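Local coordinates for putative trimethylamine methyltransferase (Rhizobium meliloti, PDB 4YYC), which probably transfers methyl groups, as a member of the trimethylamine methyltransferase family, at residues P143-L149 with G399-Y404; L360-P366 with W395-G399; K166-P172 with W492-E497; F354-L360 with T386-A392. Residues are numbered along the deposited sequence.

Contact 1: P143-L149 with G399-Y404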
loop_
_atom_site.group_PDB
_atom_site.type_symbol
_atom_site.label_atom_id
_atom_site.label_comp_id
_atom_site.label_asym_id
_atom_site.label_seq_id
_atom_site.Cartn_x
_atom_site.Cartn_y
_atom_site.Cartn_z
ATOM N N PRO A 143 13.423 19.164 6.065
ATOM C CA PRO A 143 14.820 18.705 6.042
ATOM C C PRO A 143 15.887 19.802 5.916
ATOM O O PRO A 143 15.792 20.694 5.089
ATOM C CB PRO A 143 14.855 17.829 4.784
ATOM C CG PRO A 143 13.493 17.242 4.761
ATOM C CD PRO A 143 12.592 18.361 5.157
ATOM N N PRO A 144 16.984 19.660 6.659
ATOM C CA PRO A 144 18.099 20.586 6.500
ATOM C C PRO A 144 19.087 20.172 5.435
ATOM O O PRO A 144 19.943 20.961 5.063
ATOM C CB PRO A 144 18.760 20.554 7.874
ATOM C CG PRO A 144 18.436 19.244 8.439
ATOM C CD PRO A 144 17.060 18.929 7.936
ATOM N N PHE A 145 18.981 18.924 4.980
ATOM C CA PHE A 145 19.835 18.412 3.916
ATOM C C PHE A 145 19.042 18.139 2.667
ATOM O O PHE A 145 17.845 17.853 2.713
ATOM C CB PHE A 145 20.511 17.088 4.327
ATOM C CG PHE A 145 21.450 17.207 5.495
ATOM C CD1 PHE A 145 22.748 17.677 5.318
ATOM C CD2 PHE A 145 21.014 16.892 6.763
ATOM C CE1 PHE A 145 23.606 17.776 6.424
ATOM C CE2 PHE A 145 21.859 16.999 7.863
ATOM C CZ PHE A 145 23.145 17.446 7.685
ATOM N N VAL A 146 19.741 18.203 1.538
ATOM C CA VAL A 146 19.217 17.665 0.283
ATOM C C VAL A 146 20.088 16.536 -0.214
ATOM O O VAL A 146 21.287 16.456 0.137
ATOM C CB VAL A 146 19.069 18.723 -0.840
ATOM C CG1 VAL A 146 18.060 19.773 -0.402
ATOM C CG2 VAL A 146 20.412 19.349 -1.206
ATOM N N ARG A 147 19.490 15.661 -1.028
ATOM C CA ARG A 147 20.251 14.836 -1.933
ATOM C C ARG A 147 20.096 15.428 -3.296
ATOM O O ARG A 147 18.978 15.397 -3.837
ATOM C CB ARG A 147 19.724 13.413 -1.920
ATOM C CG ARG A 147 20.374 12.598 -0.896
ATOM C CD ARG A 147 21.719 12.021 -1.326
ATOM N NE ARG A 147 22.110 11.080 -0.335
ATOM C CZ ARG A 147 23.266 10.471 -0.290
ATOM N NH1 ARG A 147 24.230 10.726 -1.173
ATOM N NH2 ARG A 147 23.468 9.626 0.687
ATOM N N ASP A 148 21.165 16.052 -3.793
ATOM C CA ASP A 148 21.043 16.870 -5.000
ATOM C C ASP A 148 21.053 15.993 -6.259
ATOM O O ASP A 148 21.198 14.787 -6.175
ATOM C CB ASP A 148 22.023 18.032 -5.020
ATOM C CG ASP A 148 23.471 17.635 -5.237
ATOM O OD1 ASP A 148 23.745 16.532 -5.728
ATOM O OD2 ASP A 148 24.345 18.491 -4.871
ATOM N N LEU A 149 20.897 16.635 -7.416
ATOM C CA LEU A 149 20.820 15.910 -8.672
ATOM C C LEU A 149 22.165 15.342 -9.100
ATOM O O LEU A 149 22.225 14.551 -10.035
ATOM C CB LEU A 149 20.180 16.793 -9.748
ATOM C CG LEU A 149 18.648 16.963 -9.611
ATOM C CD1 LEU A 149 18.121 18.011 -10.539
ATOM C CD2 LEU A 149 17.867 15.702 -9.850
ATOM N N GLY A 399 13.334 12.137 7.513
ATOM C CA GLY A 399 13.003 13.547 7.609
ATOM C C GLY A 399 14.192 14.466 7.564
ATOM O O GLY A 399 14.017 15.672 7.604
ATOM N N LEU A 400 15.409 13.930 7.496
ATOM C CA LEU A 400 16.604 14.763 7.425
ATOM C C LEU A 400 16.932 15.213 6.047
ATOM O O LEU A 400 17.713 16.160 5.879
ATOM C CB LEU A 400 17.824 14.033 8.015
ATOM C CG LEU A 400 17.881 13.906 9.508
ATOM C CD1 LEU A 400 19.039 13.030 9.931
ATOM C CD2 LEU A 400 18.008 15.278 10.155
ATOM N N VAL A 401 16.370 14.532 5.034
ATOM C CA VAL A 401 16.696 14.829 3.644
ATOM C C VAL A 401 15.476 15.095 2.780
ATOM O O VAL A 401 14.504 14.343 2.852
ATOM C CB VAL A 401 17.498 13.642 3.051
ATOM C CG1 VAL A 401 17.654 13.741 1.549
ATOM C CG2 VAL A 401 18.868 13.573 3.728
ATOM N N SER A 402 15.559 16.148 1.953
ATOM C CA SER A 402 14.660 16.385 0.802
ATOM C C SER A 402 15.405 15.908 -0.414
ATOM O O SER A 402 16.504 16.405 -0.714
ATOM C CB SER A 402 14.276 17.861 0.647
ATOM O OG SER A 402 13.469 18.227 1.765
ATOM N N SER A 403 14.886 14.863 -1.066
ATOM C CA SER A 403 15.558 14.233 -2.229
ATOM C C SER A 403 14.869 14.566 -3.531
ATOM O O SER A 403 13.683 14.349 -3.662
ATOM C CB SER A 403 15.593 12.738 -2.028
ATOM O OG SER A 403 15.909 12.056 -3.230
ATOM N N TYR A 404 15.608 15.095 -4.508
ATOM C CA TYR A 404 15.018 15.401 -5.788
ATOM C C TYR A 404 14.500 14.104 -6.439
ATOM O O TYR A 404 13.390 14.085 -6.978
ATOM C CB TYR A 404 16.062 16.034 -6.708
ATOM C CG TYR A 404 16.434 17.474 -6.379
ATOM C CD1 TYR A 404 17.365 17.788 -5.434
ATOM C CD2 TYR A 404 15.920 18.489 -7.110
ATOM C CE1 TYR A 404 17.735 19.096 -5.165
ATOM C CE2 TYR A 404 16.326 19.805 -6.903
ATOM C CZ TYR A 404 17.205 20.095 -5.887
ATOM O OH TYR A 404 17.577 21.420 -5.641
#

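Contact 2: L360-P366 with W395-G399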
loop_
_atom_site.group_PDB
_atom_site.type_symbol
_atom_site.label_atom_id
_atom_site.label_comp_id
_atom_site.label_asym_id
_atom_site.label_seq_id
_atom_site.Cartn_x
_atom_site.Cartn_y
_atom_site.Cartn_z
ATOM N N LEU A 360 6.498 8.485 3.616
ATOM C CA LEU A 360 7.525 8.518 4.672
ATOM C C LEU A 360 8.398 7.295 4.685
ATOM O O LEU A 360 7.900 6.184 4.428
ATOM C CB LEU A 360 6.799 8.593 6.054
ATOM C CG LEU A 360 5.855 9.784 6.283
ATOM C CD1 LEU A 360 5.232 9.723 7.661
ATOM C CD2 LEU A 360 6.545 11.113 6.013
ATOM N N CYS A 361 9.659 7.456 5.035
ATOM C CA CYS A 361 10.613 6.371 5.112
ATOM C C CYS A 361 11.858 6.739 5.898
ATOM O O CYS A 361 12.136 7.935 6.182
ATOM C CB CYS A 361 11.013 5.927 3.709
ATOM S SG CYS A 361 11.928 7.200 2.766
ATOM N N GLY A 362 12.625 5.719 6.242
ATOM C CA GLY A 362 13.858 5.865 6.982
ATOM C C GLY A 362 15.096 5.523 6.179
ATOM O O GLY A 362 16.219 5.674 6.666
ATOM N N SER A 363 14.932 5.016 4.968
ATOM C CA SER A 363 16.079 4.702 4.149
ATOM C C SER A 363 16.926 5.889 3.785
ATOM O O SER A 363 16.459 7.008 3.752
ATOM C CB SER A 363 15.595 4.065 2.836
ATOM O OG SER A 363 16.667 3.457 2.167
ATOM N N LYS A 364 18.216 5.649 3.529
ATOM C CA LYS A 364 19.143 6.701 3.132
ATOM C C LYS A 364 19.152 6.969 1.631
ATOM O O LYS A 364 19.739 7.951 1.176
ATOM C CB LYS A 364 20.559 6.378 3.632
ATOM C CG LYS A 364 20.831 6.835 5.070
ATOM C CD LYS A 364 19.904 6.367 6.150
ATOM C CE LYS A 364 19.954 4.886 6.354
ATOM N NZ LYS A 364 18.995 4.472 7.409
ATOM N N VAL A 365 18.538 6.051 0.878
ATOM C CA VAL A 365 18.580 6.098 -0.581
ATOM C C VAL A 365 17.175 5.770 -1.099
ATOM O O VAL A 365 16.413 5.119 -0.389
ATOM C CB VAL A 365 19.610 5.110 -1.165
ATOM C CG1 VAL A 365 21.000 5.680 -1.003
ATOM C CG2 VAL A 365 19.509 3.743 -0.519
ATOM N N PRO A 366 16.838 6.217 -2.308
ATOM C CA PRO A 366 15.503 5.967 -2.875
ATOM C C PRO A 366 15.410 4.505 -3.406
ATOM O O PRO A 366 15.118 4.297 -4.586
ATOM C CB PRO A 366 15.417 7.029 -3.993
ATOM C CG PRO A 366 16.796 7.199 -4.418
ATOM C CD PRO A 366 17.664 7.041 -3.191
ATOM N N TRP A 395 10.451 13.187 1.003
ATOM C CA TRP A 395 11.093 12.808 2.267
ATOM C C TRP A 395 11.991 11.589 2.130
ATOM O O TRP A 395 11.567 10.534 1.616
ATOM C CB TRP A 395 9.980 12.505 3.261
ATOM C CG TRP A 395 10.281 11.909 4.578
ATOM C CD1 TRP A 395 10.814 10.674 4.852
ATOM C CD2 TRP A 395 9.955 12.479 5.854
ATOM N NE1 TRP A 395 10.786 10.432 6.219
ATOM C CE2 TRP A 395 10.279 11.526 6.848
ATOM C CE3 TRP A 395 9.433 13.720 6.263
ATOM C CZ2 TRP A 395 10.099 11.782 8.193
ATOM C CZ3 TRP A 395 9.256 13.938 7.582
ATOM C CH2 TRP A 395 9.607 12.994 8.528
ATOM N N LEU A 396 13.186 11.689 2.694
ATOM C CA LEU A 396 14.087 10.579 2.787
ATOM C C LEU A 396 14.803 10.685 4.134
ATOM O O LEU A 396 14.829 11.746 4.787
ATOM C CB LEU A 396 15.082 10.668 1.580
ATOM C CG LEU A 396 15.863 9.440 1.192
ATOM C CD1 LEU A 396 14.960 8.270 0.826
ATOM C CD2 LEU A 396 16.740 9.784 0.000
ATOM N N GLU A 397 15.398 9.584 4.566
ATOM C CA GLU A 397 16.301 9.552 5.679
ATOM C C GLU A 397 15.608 10.067 6.935
ATOM O O GLU A 397 16.146 10.865 7.694
ATOM C CB GLU A 397 17.618 10.313 5.351
ATOM C CG GLU A 397 18.756 9.892 6.233
ATOM C CD GLU A 397 19.964 10.772 6.057
ATOM O OE1 GLU A 397 20.542 10.823 4.930
ATOM O OE2 GLU A 397 20.326 11.468 7.017
ATOM N N GLY A 398 14.378 9.623 7.164
ATOM C CA GLY A 398 13.712 9.912 8.392
ATOM C C GLY A 398 13.383 11.368 8.596
ATOM O O GLY A 398 13.136 11.806 9.747
ATOM N N GLY A 399 13.334 12.137 7.513
ATOM C CA GLY A 399 13.003 13.547 7.609
ATOM C C GLY A 399 14.192 14.466 7.564
ATOM O O GLY A 399 14.017 15.672 7.604
HETATM O O HOH W 1 21.013 10.129 2.344
#

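Contact 3: K166-P172 with W492-E497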
loop_
_atom_site.group_PDB
_atom_site.type_symbol
_atom_site.label_atom_id
_atom_site.label_comp_id
_atom_site.label_asym_id
_atom_site.label_seq_id
_atom_site.Cartn_x
_atom_site.Cartn_y
_atom_site.Cartn_z
ATOM N N LYS A 166 9.405 24.863 -7.537
ATOM C CA LYS A 166 9.180 24.670 -8.959
ATOM C C LYS A 166 8.639 23.273 -9.282
ATOM O O LYS A 166 7.686 23.128 -10.036
ATOM C CB LYS A 166 10.459 24.938 -9.767
ATOM C CG LYS A 166 10.969 26.387 -9.703
ATOM C CD LYS A 166 12.288 26.490 -10.455
ATOM C CE LYS A 166 12.766 27.920 -10.525
ATOM N NZ LYS A 166 14.089 28.089 -11.161
ATOM N N LEU A 167 9.266 22.232 -8.703
ATOM C CA LEU A 167 8.821 20.873 -8.978
ATOM C C LEU A 167 7.433 20.602 -8.439
ATOM O O LEU A 167 6.634 19.895 -9.084
ATOM C CB LEU A 167 9.813 19.872 -8.379
ATOM C CG LEU A 167 11.224 19.858 -9.010
ATOM C CD1 LEU A 167 12.070 18.896 -8.203
ATOM C CD2 LEU A 167 11.237 19.444 -10.457
ATOM N N ALA A 168 7.112 21.199 -7.292
ATOM C CA ALA A 168 5.773 21.083 -6.740
ATOM C C ALA A 168 4.723 21.805 -7.602
ATOM O O ALA A 168 3.600 21.304 -7.756
ATOM C CB ALA A 168 5.718 21.642 -5.327
ATOM N N TYR A 169 5.100 22.951 -8.170
ATOM C CA TYR A 169 4.230 23.684 -9.099
ATOM C C TYR A 169 3.926 22.827 -10.331
ATOM O O TYR A 169 2.800 22.783 -10.804
ATOM C CB TYR A 169 4.887 25.017 -9.482
ATOM C CG TYR A 169 4.194 25.728 -10.592
ATOM C CD1 TYR A 169 2.988 26.363 -10.378
ATOM C CD2 TYR A 169 4.717 25.704 -11.893
ATOM C CE1 TYR A 169 2.350 27.044 -11.400
ATOM C CE2 TYR A 169 4.079 26.382 -12.925
ATOM C CZ TYR A 169 2.900 27.036 -12.668
ATOM O OH TYR A 169 2.241 27.688 -13.671
HETATM N N MSE A 170 4.942 22.133 -10.845
HETATM C CA MSE A 170 4.799 21.337 -12.050
HETATM C C MSE A 170 4.159 19.986 -11.812
HETATM O O MSE A 170 3.473 19.490 -12.707
HETATM C CB MSE A 170 6.138 21.157 -12.723
HETATM C CG MSE A 170 6.629 22.472 -13.284
HETATM SE SE MSE A 170 8.363 22.316 -14.209
HETATM C CE MSE A 170 9.582 22.177 -12.721
ATOM N N ALA A 171 4.383 19.353 -10.667
ATOM C CA ALA A 171 3.869 17.993 -10.381
ATOM C C ALA A 171 2.326 18.038 -10.464
ATOM O O ALA A 171 1.689 18.765 -9.692
ATOM C CB ALA A 171 4.275 17.559 -9.013
ATOM N N PRO A 172 1.712 17.221 -11.341
ATOM C CA PRO A 172 0.279 17.448 -11.573
ATOM C C PRO A 172 -0.618 17.126 -10.370
ATOM O O PRO A 172 -1.674 17.742 -10.227
ATOM C CB PRO A 172 -0.071 16.506 -12.725
ATOM C CG PRO A 172 1.197 16.138 -13.335
ATOM C CD PRO A 172 2.331 16.421 -12.404
ATOM N N TRP A 492 12.189 18.816 -16.260
ATOM C CA TRP A 492 11.159 19.704 -15.735
ATOM C C TRP A 492 11.736 21.072 -15.364
ATOM O O TRP A 492 11.141 22.119 -15.682
ATOM C CB TRP A 492 10.469 19.098 -14.524
ATOM C CG TRP A 492 9.464 18.045 -14.792
ATOM C CD1 TRP A 492 9.285 17.317 -15.930
ATOM C CD2 TRP A 492 8.504 17.560 -13.848
ATOM N NE1 TRP A 492 8.273 16.382 -15.736
ATOM C CE2 TRP A 492 7.772 16.537 -14.471
ATOM C CE3 TRP A 492 8.178 17.915 -12.525
ATOM C CZ2 TRP A 492 6.733 15.861 -13.821
ATOM C CZ3 TRP A 492 7.171 17.233 -11.888
ATOM C CH2 TRP A 492 6.459 16.231 -12.542
ATOM N N LEU A 493 12.894 21.076 -14.719
ATOM C CA LEU A 493 13.466 22.347 -14.255
ATOM C C LEU A 493 13.942 23.193 -15.440
ATOM O O LEU A 493 13.827 24.431 -15.400
ATOM C CB LEU A 493 14.586 22.100 -13.276
ATOM C CG LEU A 493 14.135 21.651 -11.888
ATOM C CD1 LEU A 493 15.347 21.198 -11.100
ATOM C CD2 LEU A 493 13.385 22.751 -11.135
ATOM N N GLU A 494 14.405 22.538 -16.494
ATOM C CA GLU A 494 14.758 23.250 -17.736
ATOM C C GLU A 494 13.573 23.889 -18.425
ATOM O O GLU A 494 13.716 24.980 -18.980
ATOM C CB GLU A 494 15.496 22.325 -18.717
ATOM C CG GLU A 494 16.905 22.095 -18.259
ATOM N N HIS A 495 12.409 23.240 -18.386
ATOM C CA HIS A 495 11.227 23.738 -19.057
ATOM C C HIS A 495 10.301 24.604 -18.256
ATOM O O HIS A 495 9.400 25.204 -18.812
ATOM C CB HIS A 495 10.516 22.587 -19.745
ATOM C CG HIS A 495 11.353 22.026 -20.858
ATOM N ND1 HIS A 495 12.189 20.942 -20.683
ATOM C CD2 HIS A 495 11.595 22.488 -22.110
ATOM C CE1 HIS A 495 12.844 20.708 -21.806
ATOM N NE2 HIS A 495 12.497 21.626 -22.691
ATOM N N TYR A 496 10.565 24.700 -16.966
ATOM C CA TYR A 496 9.763 25.506 -16.065
ATOM C C TYR A 496 9.597 26.949 -16.533
ATOM O O TYR A 496 10.553 27.581 -17.002
ATOM C CB TYR A 496 10.431 25.497 -14.686
ATOM C CG TYR A 496 9.818 26.454 -13.717
ATOM C CD1 TYR A 496 8.725 26.102 -12.961
ATOM C CD2 TYR A 496 10.367 27.715 -13.532
ATOM C CE1 TYR A 496 8.169 26.987 -12.041
ATOM C CE2 TYR A 496 9.821 28.601 -12.635
ATOM C CZ TYR A 496 8.720 28.230 -11.887
ATOM O OH TYR A 496 8.183 29.107 -10.979
ATOM N N GLU A 497 8.369 27.443 -16.418
ATOM C CA GLU A 497 8.058 28.863 -16.607
ATOM C C GLU A 497 7.278 29.319 -15.405
ATOM O O GLU A 497 6.294 28.690 -15.049
ATOM C CB GLU A 497 7.190 29.040 -17.824
ATOM C CG GLU A 497 7.943 28.784 -19.103
ATOM C CD GLU A 497 7.135 29.135 -20.337
ATOM O OE1 GLU A 497 6.345 30.118 -20.291
ATOM O OE2 GLU A 497 7.284 28.421 -21.344
HETATM O O HOH W 2 14.416 26.159 -13.369
HETATM O O HOH W 3 3.643 28.477 -15.692
#

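Contact 4: F354-L360 with T386-A392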
loop_
_atom_site.group_PDB
_atom_site.type_symbol
_atom_site.label_atom_id
_atom_site.label_comp_id
_atom_site.label_asym_id
_atom_site.label_seq_id
_atom_site.Cartn_x
_atom_site.Cartn_y
_atom_site.Cartn_z
ATOM N N PHE A 354 -8.384 16.247 8.820
ATOM C CA PHE A 354 -7.370 15.345 9.343
ATOM C C PHE A 354 -6.104 15.407 8.466
ATOM O O PHE A 354 -6.184 15.392 7.242
ATOM C CB PHE A 354 -7.964 13.918 9.347
ATOM C CG PHE A 354 -7.028 12.890 9.837
ATOM C CD1 PHE A 354 -6.512 12.953 11.105
ATOM C CD2 PHE A 354 -6.670 11.842 9.015
ATOM C CE1 PHE A 354 -5.619 11.989 11.563
ATOM C CE2 PHE A 354 -5.784 10.881 9.445
ATOM C CZ PHE A 354 -5.272 10.939 10.740
ATOM N N ARG A 355 -4.950 15.423 9.134
ATOM C CA ARG A 355 -3.635 15.355 8.499
ATOM C C ARG A 355 -2.855 14.220 9.138
ATOM O O ARG A 355 -2.827 14.069 10.347
ATOM C CB ARG A 355 -2.845 16.665 8.718
ATOM C CG ARG A 355 -1.359 16.627 8.347
ATOM C CD ARG A 355 -0.476 16.350 9.545
ATOM N NE ARG A 355 0.826 15.835 9.177
ATOM C CZ ARG A 355 1.945 16.026 9.864
ATOM N NH1 ARG A 355 2.021 16.851 10.898
ATOM N NH2 ARG A 355 3.042 15.406 9.469
ATOM N N THR A 356 -2.243 13.390 8.304
ATOM C CA THR A 356 -1.330 12.325 8.730
ATOM C C THR A 356 -0.613 11.804 7.477
ATOM O O THR A 356 -0.851 12.248 6.377
ATOM C CB THR A 356 -2.020 11.119 9.456
ATOM O OG1 THR A 356 -1.027 10.372 10.199
ATOM C CG2 THR A 356 -2.703 10.175 8.492
ATOM N N GLY A 357 0.301 10.886 7.692
ATOM C CA GLY A 357 0.857 10.103 6.590
ATOM C C GLY A 357 1.773 10.814 5.655
ATOM O O GLY A 357 2.537 11.716 6.053
ATOM N N GLY A 358 1.661 10.455 4.398
ATOM C CA GLY A 358 2.608 10.904 3.387
ATOM C C GLY A 358 3.489 9.771 2.900
ATOM O O GLY A 358 3.189 8.606 3.102
ATOM N N SER A 359 4.491 10.113 2.107
ATOM C CA SER A 359 5.447 9.146 1.535
ATOM C C SER A 359 6.676 9.085 2.443
ATOM O O SER A 359 7.760 9.641 2.135
ATOM C CB SER A 359 5.781 9.534 0.088
ATOM O OG SER A 359 4.607 9.466 -0.739
ATOM N N LEU A 360 6.498 8.485 3.616
ATOM C CA LEU A 360 7.525 8.518 4.672
ATOM C C LEU A 360 8.398 7.295 4.685
ATOM O O LEU A 360 7.900 6.184 4.428
ATOM C CB LEU A 360 6.799 8.593 6.054
ATOM C CG LEU A 360 5.855 9.784 6.283
ATOM C CD1 LEU A 360 5.232 9.723 7.661
ATOM C CD2 LEU A 360 6.545 11.113 6.013
ATOM N N THR A 386 -7.428 10.856 4.388
ATOM C CA THR A 386 -6.666 11.972 4.947
ATOM C C THR A 386 -6.986 13.242 4.141
ATOM O O THR A 386 -6.914 13.247 2.919
ATOM C CB THR A 386 -5.154 11.653 4.954
ATOM O OG1 THR A 386 -4.938 10.430 5.642
ATOM C CG2 THR A 386 -4.337 12.730 5.628
ATOM N N ASN A 387 -7.230 14.365 4.823
ATOM C CA ASN A 387 -7.574 15.606 4.150
ATOM C C ASN A 387 -6.356 16.407 3.726
ATOM O O ASN A 387 -6.362 17.006 2.662
ATOM C CB ASN A 387 -8.453 16.482 5.057
ATOM C CG ASN A 387 -9.793 15.851 5.367
ATOM O OD1 ASN A 387 -10.119 15.640 6.527
ATOM N ND2 ASN A 387 -10.566 15.556 4.346
ATOM N N PHE A 388 -5.305 16.436 4.534
ATOM C CA PHE A 388 -4.126 17.217 4.240
ATOM C C PHE A 388 -2.924 16.336 4.467
ATOM O O PHE A 388 -2.771 15.781 5.554
ATOM C CB PHE A 388 -4.062 18.476 5.100
ATOM C CG PHE A 388 -2.816 19.247 4.915
ATOM C CD1 PHE A 388 -2.467 19.707 3.654
ATOM C CD2 PHE A 388 -1.963 19.523 5.993
ATOM C CE1 PHE A 388 -1.307 20.413 3.460
ATOM C CE2 PHE A 388 -0.765 20.212 5.791
ATOM C CZ PHE A 388 -0.444 20.655 4.520
ATOM N N VAL A 389 -2.129 16.168 3.431
ATOM C CA VAL A 389 -0.997 15.291 3.484
ATOM C C VAL A 389 0.277 16.101 3.352
ATOM O O VAL A 389 0.778 16.395 2.237
ATOM C CB VAL A 389 -1.077 14.221 2.370
ATOM C CG1 VAL A 389 0.021 13.191 2.557
ATOM C CG2 VAL A 389 -2.437 13.547 2.310
ATOM N N LEU A 390 0.865 16.399 4.500
ATOM C CA LEU A 390 2.223 16.898 4.529
ATOM C C LEU A 390 3.165 15.766 4.188
ATOM O O LEU A 390 2.876 14.594 4.447
ATOM C CB LEU A 390 2.520 17.443 5.930
ATOM C CG LEU A 390 3.731 18.387 6.035
ATOM C CD1 LEU A 390 3.578 19.573 5.114
ATOM C CD2 LEU A 390 3.858 18.779 7.516
ATOM N N HIS A 391 4.303 16.072 3.561
ATOM C CA HIS A 391 5.317 15.071 3.242
ATOM C C HIS A 391 4.833 14.064 2.198
ATOM O O HIS A 391 5.234 12.898 2.194
ATOM C CB HIS A 391 5.866 14.290 4.421
ATOM C CG HIS A 391 6.097 15.090 5.669
ATOM N ND1 HIS A 391 7.036 16.087 5.772
ATOM C CD2 HIS A 391 5.567 14.954 6.896
ATOM C CE1 HIS A 391 7.050 16.560 6.994
ATOM N NE2 HIS A 391 6.172 15.887 7.707
ATOM N N ALA A 392 3.964 14.499 1.303
ATOM C CA ALA A 392 3.489 13.574 0.265
ATOM C C ALA A 392 4.542 13.159 -0.733
ATOM O O ALA A 392 4.423 12.089 -1.341
ATOM C CB ALA A 392 2.293 14.199 -0.453
HETATM O O HOH W 4 0.969 14.389 6.555
HETATM O O HOH W 5 7.689 12.241 0.947
#

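Contact 1: P143-L149 with G399-Y404
Strands 145-147 and 401-403 are the inner, parallel pair of a mixed sheet, flanked by antiparallel strands 153-155 and 395-396, and backbone hydrogen bonds hold them with axes 4.5 Å apart at closest approach. Phe-145 straddles Val-401, its N donating to Leu-400 O (3.2 Å) and its O accepting from Ser-402 N (3.0 Å). The next link is Arg-147 N to Ser-402 O (3.1 Å), and a weak bond from Tyr-404 N to Arg-147 O (3.4 Å) closes the pairing. CA-H...O contacts fill the gaps, such as Val-146 CA to Ser-402 O at 3.2 Å.

Apolar packing follows the alternation of the strands. Phe-145, Val-401, Arg-147 and Ser-403 share one face: Phe-145 CB lies 3.9 Å from Val-401 CG2, and the aliphatic part of Arg-147 rests on Val-401 (CG to CG1, 3.8 Å), while its guanidinium leads away to Gly-151 O. Val-146 and Ser-402 point to the other face, against Phe-164 of helix 158-170, where the small serine fits and its buried OG is hydrogen-bonded with Val-181 O. Pro-143, with no N-H to give, packs its ring instead, CG 3.2 Å from Ser-402 OG. Beyond the strands, Leu-149 CD2 meets Tyr-404 CB at 3.6 Å.

The main chain thus supplies the polar adhesion, while side chains fit each face and Ser-403, its OG bonded to Lys-406 N, caps the start of helix 404-420.

Contact 2: L360-P366 with W395-G399
One carbonyl, Cys-361 O, serves two donors: Gly-398 N at 3.0 Å and the indole Trp-395 NE1 at 2.8 Å. A second backbone bond runs from Glu-397 N to Ser-363 O (2.9 Å), so the loop 360-366 is held at two carbonyls. Glu-397 takes the left-handed conformation (58/44) although it has a side chain; Gly-398, also at positive phi, adopts it easily. Trp-395 suits its place by joining its polar edge to an apolar face, over which Leu-360 CD2 makes a CH-pi contact 3.8 Å from the centroid of the six-membered ring.

Lys-364 NZ donates to Gly-362 O (3.1 Å) and to Asn-468 O of the second subunit, where it also forms a salt bridge with Asp-466; Glu-397 pairs with Arg-153. A water donates to Lys-364 O (2.8 Å) and Glu-397 OE1 (2.7 Å).

Leu-396 CD1 fills the space beside Cys-361 SG (3.8 Å). The contact thus joins edge strand 395-396, neighbour of strand 401-403, to the loop leading into helix 368-383, with helix 404-420 alongside.

Contact 3: K166-P172 with W492-E497
This is a helix-helix contact at the C-terminal ends of helices 158-170 and 481-495, with no direct hydrogen bond across it; Trp-492, Tyr-496 and Met-170 contribute most of the buried surface. Trp-492 lays its indole against the helix end and the residues just after it, where small Ala-171 and compact Pro-172 leave room: CZ3 lies 3.7 Å from Ala-171 CA and CH2 4.1 Å from Pro-172 CD, with Leu-167 packing beside it (CD2 to CE3, 4.0 Å). Gln-411 and Met-408 of helix 404-420 also touch this indole.

Tyr-496, the first residue to leave its helix, offers a ring face to the aliphatic chain of Lys-166, whose CG sits 3.7 Å from the centroid in a CH-pi contact. Its hydroxyl reaches Tyr-203 O.

Met-170, present as selenomethionine, fits between the two aromatics because its side chain is long and flexible. The selenium makes Met-aromatic contacts with both, at the edge of the Tyr-496 ring and obliquely to the Trp-492 five-membered ring, while CE lies 3.7 Å from Trp-492 CB.

Polar margins are joined through water: one molecule accepts from Lys-166 NZ at 3.0 Å and donates to Leu-493 O at 2.7 Å.

Contact 4: F354-L360 with T386-A392
Side chains supplement a sparse backbone pairing through Asn-387 OD1 and Ser-359 OG. Asn-387, with chi1 m, places OD1 to accept from Phe-354 N at 2.9 Å, and Phe-354 O in return takes both Asn-387 N (2.8 Å) and Phe-388 N (3.0 Å). An amide suits this position because ND2 also binds the carbonyls of Gly-132 and Ala-134. Phe-354, with chi1 t, reaches the alanines of helix 334-350.

Arg-355 leaves its backbone with chi1 t, but chi2 lies between wells at -96°. The bent chain lays CG 3.8 Å from Phe-388 CD2, sets one guanidinium face over Leu-390 CD2 (4.0 Å from NH2) and lets NE donate to a water at 3.0 Å. His-391 directs NE2 alongside Arg-355 NH2 (3.6 Å), while ND1 is held by Tyr-141 N and CB packs on Leu-360 CD2 (3.6 Å). Ser-359, with chi1 m, donates from OG to Ala-392 O (2.7 Å), while Ser-359 N binds His-391 O (2.9 Å). Gly-358 lies so close to this turn that a CB would collide with the carbonyl oxygens of Leu-390 and His-391.

Arg-355 NH2 and His-391 NE2 both hydrogen-bond an unidentified ligand, probably from the crystallisation liquor. Strands 354-355 and 388-389 run the same way with helix 368-383 between them in the chain, consistent with a beta-alpha-beta unit of the TIM barrel expected for this family, whose pockets lie beyond the C-terminal strand ends.

How the contacts relate
Along the chain the segments run 143-149, 166-172, 354-360, 360-366, 386-392, 395-399, 399-404 and 492-497. Contact 4 lies deepest, about 5 Å from the chain's centre; the centres of contacts 1 and 2 are about 17 and 16 Å out. Contacts 2 and 4 share Leu-360 and interleave in sequence, carrying the chain from the probable barrel core outward. Contacts 1 and 2 share Gly-399 and one mixed sheet, with Val-401 O 3.0 Å from Leu-396 N in a probable hydrogen bond. Contact 3, centred about 18 Å from contact 1, touches it twice: Tyr-404, first in helix 404-420, meets Leu-167 of helix 158-170, and Leu-149 touches Leu-493 of helix 481-495, so both helices pack beside the end of the parallel pair.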